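PDB 5Z0Q: aminotransferase, class I and II from Erwinia tasmaniensis, which belongs to the class I and II aminotransferases, enzymes built around pyridoxal-5'-phosphate, and is also known as OvoB. Local coordinates for residues C50-F64 with V276-G289. Sequence-based numbering, arbitrary orientation.
Sequences CIIDALQQRVQQGVF and VLAYVAASAAWREG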
# COMPACT_ATOMS: atom_id res chain seq x y z
N CYS A 50 -23.23 4.17 5.38
CA CYS A 50 -22.80 2.82 5.71
C CYS A 50 -21.28 2.70 5.74
O CYS A 50 -20.73 1.94 6.54
CB CYS A 50 -23.39 1.82 4.72
SG CYS A 50 -22.98 2.16 3.00
N ILE A 51 -20.58 3.44 4.87
CA ILE A 51 -19.12 3.42 4.88
C ILE A 51 -18.58 4.09 6.13
O ILE A 51 -17.68 3.57 6.80
CB ILE A 51 -18.57 4.08 3.60
CG1 ILE A 51 -18.98 3.29 2.36
CG2 ILE A 51 -17.06 4.21 3.68
CD1 ILE A 51 -18.56 3.94 1.06
N ILE A 52 -19.14 5.25 6.48
CA ILE A 52 -18.65 5.99 7.64
C ILE A 52 -18.98 5.25 8.93
O ILE A 52 -18.14 5.14 9.83
CB ILE A 52 -19.22 7.42 7.64
CG1 ILE A 52 -18.70 8.19 6.43
CG2 ILE A 52 -18.87 8.14 8.93
CD1 ILE A 52 -19.18 9.61 6.35
N ASP A 53 -20.20 4.71 9.04
CA ASP A 53 -20.57 3.96 10.23
C ASP A 53 -19.74 2.69 10.38
O ASP A 53 -19.42 2.29 11.51
CB ASP A 53 -22.06 3.62 10.20
CG ASP A 53 -22.94 4.85 10.26
OD1 ASP A 53 -22.40 5.98 10.27
OD2 ASP A 53 -24.18 4.70 10.30
N ALA A 54 -19.38 2.05 9.27
CA ALA A 54 -18.53 0.87 9.36
C ALA A 54 -17.12 1.23 9.80
O ALA A 54 -16.50 0.51 10.59
CB ALA A 54 -18.50 0.14 8.02
N LEU A 55 -16.59 2.35 9.30
CA LEU A 55 -15.26 2.80 9.70
C LEU A 55 -15.22 3.16 11.18
O LEU A 55 -14.25 2.85 11.87
CB LEU A 55 -14.82 3.98 8.84
CG LEU A 55 -14.45 3.68 7.39
CD1 LEU A 55 -14.33 4.96 6.59
CD2 LEU A 55 -13.16 2.89 7.33
N GLN A 56 -16.28 3.80 11.68
CA GLN A 56 -16.32 4.18 13.09
C GLN A 56 -16.37 2.96 14.00
O GLN A 56 -15.71 2.93 15.04
CB GLN A 56 -17.51 5.10 13.36
CG GLN A 56 -17.42 6.47 12.68
CD GLN A 56 -16.40 7.38 13.32
OE1 GLN A 56 -15.72 7.01 14.28
NE2 GLN A 56 -16.28 8.60 12.80
N GLN A 57 -17.15 1.95 13.62
CA GLN A 57 -17.20 0.72 14.40
C GLN A 57 -15.85 0.03 14.43
O GLN A 57 -15.52 -0.66 15.41
CB GLN A 57 -18.27 -0.22 13.85
CG GLN A 57 -19.70 0.21 14.12
CD GLN A 57 -20.16 -0.13 15.53
OE1 GLN A 57 -19.57 -0.98 16.19
NE2 GLN A 57 -21.20 0.55 15.99
N ARG A 58 -15.04 0.20 13.39
CA ARG A 58 -13.72 -0.43 13.34
C ARG A 58 -12.68 0.38 14.11
O ARG A 58 -11.78 -0.21 14.73
CB ARG A 58 -13.28 -0.61 11.89
CG ARG A 58 -11.98 -1.38 11.73
CD ARG A 58 -12.07 -2.73 12.42
NE ARG A 58 -10.78 -3.43 12.43
CZ ARG A 58 -9.82 -3.21 13.32
NH1 ARG A 58 -8.69 -3.90 13.25
NH2 ARG A 58 -9.99 -2.31 14.28
N VAL A 59 -12.78 1.71 14.10
CA VAL A 59 -11.84 2.52 14.86
C VAL A 59 -12.13 2.40 16.36
O VAL A 59 -11.21 2.29 17.17
CB VAL A 59 -11.89 3.98 14.39
CG1 VAL A 59 -10.98 4.85 15.25
CG2 VAL A 59 -11.49 4.08 12.93
N GLN A 60 -13.41 2.43 16.74
CA GLN A 60 -13.78 2.25 18.14
C GLN A 60 -13.48 0.85 18.66
O GLN A 60 -13.54 0.64 19.87
CB GLN A 60 -15.26 2.58 18.34
CG GLN A 60 -15.54 4.07 18.48
CD GLN A 60 -14.90 4.67 19.72
OE1 GLN A 60 -14.45 5.82 19.70
NE2 GLN A 60 -14.86 3.90 20.80
N GLN A 61 -13.17 -0.10 17.78
CA GLN A 61 -12.73 -1.41 18.24
C GLN A 61 -11.43 -1.29 19.03
O GLN A 61 -11.22 -2.01 20.01
CB GLN A 61 -12.56 -2.36 17.06
CG GLN A 61 -12.16 -3.77 17.46
CD GLN A 61 -11.71 -4.62 16.28
OE1 GLN A 61 -12.52 -4.99 15.43
NE2 GLN A 61 -10.42 -4.93 16.23
N GLY A 62 -10.54 -0.39 18.61
CA GLY A 62 -9.38 -0.05 19.40
C GLY A 62 -8.05 -0.55 18.88
O GLY A 62 -7.06 0.19 18.92
N VAL A 63 -8.00 -1.78 18.40
CA VAL A 63 -6.75 -2.43 18.02
C VAL A 63 -6.59 -2.37 16.51
O VAL A 63 -7.56 -2.55 15.76
CB VAL A 63 -6.70 -3.89 18.52
CG1 VAL A 63 -5.27 -4.39 18.54
CG2 VAL A 63 -7.34 -3.99 19.90
N PHE A 64 -5.36 -2.12 16.05
CA PHE A 64 -5.04 -2.01 14.63
C PHE A 64 -3.78 -2.81 14.31
O PHE A 64 -2.86 -2.33 13.65
CB PHE A 64 -4.86 -0.54 14.23
CG PHE A 64 -5.99 0.34 14.66
CD1 PHE A 64 -7.17 0.39 13.92
CD2 PHE A 64 -5.88 1.14 15.79
CE1 PHE A 64 -8.21 1.21 14.31
CE2 PHE A 64 -6.92 1.96 16.18
CZ PHE A 64 -8.09 2.00 15.44
N VAL A 276 -6.14 -2.10 7.02
CA VAL A 276 -7.19 -2.72 7.82
C VAL A 276 -8.49 -1.94 7.69
O VAL A 276 -9.58 -2.52 7.56
CB VAL A 276 -6.74 -2.84 9.29
CG1 VAL A 276 -7.93 -2.83 10.22
CG2 VAL A 276 -5.92 -4.11 9.48
N LEU A 277 -8.41 -0.61 7.70
CA LEU A 277 -9.60 0.22 7.57
C LEU A 277 -10.11 0.26 6.14
O LEU A 277 -11.31 0.47 5.92
CB LEU A 277 -9.30 1.64 8.06
CG LEU A 277 -8.89 1.76 9.53
CD1 LEU A 277 -8.43 3.16 9.86
CD2 LEU A 277 -10.04 1.35 10.43
N ALA A 278 -9.23 0.07 5.15
CA ALA A 278 -9.67 0.08 3.76
C ALA A 278 -10.56 -1.12 3.44
O ALA A 278 -11.49 -1.00 2.63
CB ALA A 278 -8.47 0.12 2.82
N TYR A 279 -10.29 -2.27 4.06
CA TYR A 279 -11.15 -3.43 3.87
C TYR A 279 -12.55 -3.16 4.39
O TYR A 279 -13.54 -3.57 3.78
CB TYR A 279 -10.55 -4.64 4.58
CG TYR A 279 -9.57 -5.44 3.75
CD1 TYR A 279 -9.80 -5.65 2.39
CD2 TYR A 279 -8.42 -5.97 4.31
CE1 TYR A 279 -8.90 -6.38 1.63
CE2 TYR A 279 -7.53 -6.70 3.56
CZ TYR A 279 -7.77 -6.90 2.22
OH TYR A 279 -6.88 -7.63 1.47
N VAL A 280 -12.66 -2.46 5.53
CA VAL A 280 -13.96 -2.21 6.13
C VAL A 280 -14.79 -1.28 5.26
O VAL A 280 -16.00 -1.47 5.09
CB VAL A 280 -13.78 -1.64 7.55
CG1 VAL A 280 -15.13 -1.27 8.15
CG2 VAL A 280 -13.07 -2.66 8.44
N ALA A 281 -14.16 -0.26 4.67
CA ALA A 281 -14.90 0.69 3.84
C ALA A 281 -15.32 0.06 2.52
O ALA A 281 -16.44 0.28 2.04
CB ALA A 281 -14.06 1.94 3.60
N ALA A 282 -14.43 -0.74 1.90
CA ALA A 282 -14.76 -1.36 0.63
C ALA A 282 -15.89 -2.37 0.77
O ALA A 282 -16.72 -2.52 -0.13
CB ALA A 282 -13.52 -2.01 0.02
N SER A 283 -15.92 -3.09 1.90
CA SER A 283 -17.01 -4.03 2.14
C SER A 283 -18.34 -3.30 2.28
O SER A 283 -19.32 -3.64 1.59
CB SER A 283 -16.72 -4.87 3.39
OG SER A 283 -15.69 -5.81 3.14
N ALA A 284 -18.40 -2.29 3.15
CA ALA A 284 -19.64 -1.55 3.35
C ALA A 284 -20.07 -0.82 2.08
O ALA A 284 -21.27 -0.60 1.87
CB ALA A 284 -19.48 -0.56 4.50
N ALA A 285 -19.12 -0.44 1.23
CA ALA A 285 -19.46 0.23 -0.02
C ALA A 285 -20.27 -0.68 -0.93
O ALA A 285 -21.34 -0.30 -1.42
CB ALA A 285 -18.19 0.71 -0.72
N TRP A 286 -19.78 -1.90 -1.15
CA TRP A 286 -20.45 -2.84 -2.04
C TRP A 286 -21.54 -3.65 -1.35
O TRP A 286 -22.36 -4.26 -2.05
CB TRP A 286 -19.43 -3.79 -2.66
CG TRP A 286 -18.77 -3.24 -3.89
CD1 TRP A 286 -19.17 -2.15 -4.61
CD2 TRP A 286 -17.59 -3.74 -4.53
NE1 TRP A 286 -18.32 -1.95 -5.67
CE2 TRP A 286 -17.34 -2.90 -5.64
CE3 TRP A 286 -16.72 -4.80 -4.28
CZ2 TRP A 286 -16.25 -3.11 -6.49
CZ3 TRP A 286 -15.65 -5.00 -5.13
CH2 TRP A 286 -15.42 -4.16 -6.22
N ARG A 287 -21.58 -3.68 -0.02
CA ARG A 287 -22.59 -4.47 0.67
C ARG A 287 -23.90 -3.70 0.86
O ARG A 287 -24.98 -4.25 0.63
CB ARG A 287 -22.08 -4.94 2.04
CG ARG A 287 -22.83 -6.14 2.59
CD ARG A 287 -22.61 -6.34 4.08
NE ARG A 287 -21.20 -6.56 4.43
CZ ARG A 287 -20.45 -5.68 5.08
NH1 ARG A 287 -20.95 -4.52 5.45
NH2 ARG A 287 -19.18 -5.97 5.35
N GLU A 288 -23.82 -2.43 1.27
CA GLU A 288 -25.03 -1.67 1.57
C GLU A 288 -24.99 -0.24 1.04
O GLU A 288 -25.85 0.57 1.43
CB GLU A 288 -25.28 -1.65 3.09
CG GLU A 288 -25.64 -3.01 3.67
CD GLU A 288 -25.49 -3.06 5.17
OE1 GLU A 288 -25.87 -4.09 5.77
OE2 GLU A 288 -24.99 -2.08 5.76
N GLY A 289 -24.05 0.10 0.17
CA GLY A 289 -23.98 1.43 -0.40
C GLY A 289 -24.69 1.61 -1.72
O GLY A 289 -24.61 2.69 -2.30
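A54 and A284 meet methyl to methyl, CB to CB at 3.7 Å, where the axes of helices 50-59 and 276-288, running roughly antiparallel at 146°, pass 8.3 Å apart. Small residues at the crossing allow this: the A284 methyl settles into the shallow hollow bounded by C50 O, the I51 backbone and A54 CB, while A281 and A285 offer a low surface to I51. The two arms of I51 divide that surface, CG2 resting on A281 CB and CD1 reaching A285 CB at 3.7 Å. V280 is the larger bump; with CG1 anti to its backbone N (chi1 175°), that methyl lies against A54 O and CB, and CG2 faces the R58 chain. One turn on from I51, L55 CD2 lies over L277 O and A281 CB. In this fold-type I PLP enzyme the pair joins helices more than 200 residues apart, at the dimer interface, and the side chain of V276 is about 11 Å from a bound pyridoxal-5'-phosphate. Toward the N-terminal end of helix 276-288 the side chains are longer: L277 CD2 enters a hollow walled by R58 CG (3.6 Å), V59 CG2 and the obliquely set F64 ring. Bent at chi2 (55°), R58 crosses V280 and L277 at about right angles and lays one guanidinium face over V276 CG1. NH1 and NH2 both hydrogen-bond to V63 O (NH2 at 2.9 Å), which lies in the guanidinium plane; the paired bonds hold the guanidinium against rotation. NH1 also forms a salt bridge with D23 of the second subunit. At the other end, C50 SG lies 3.6 Å from G289 CA.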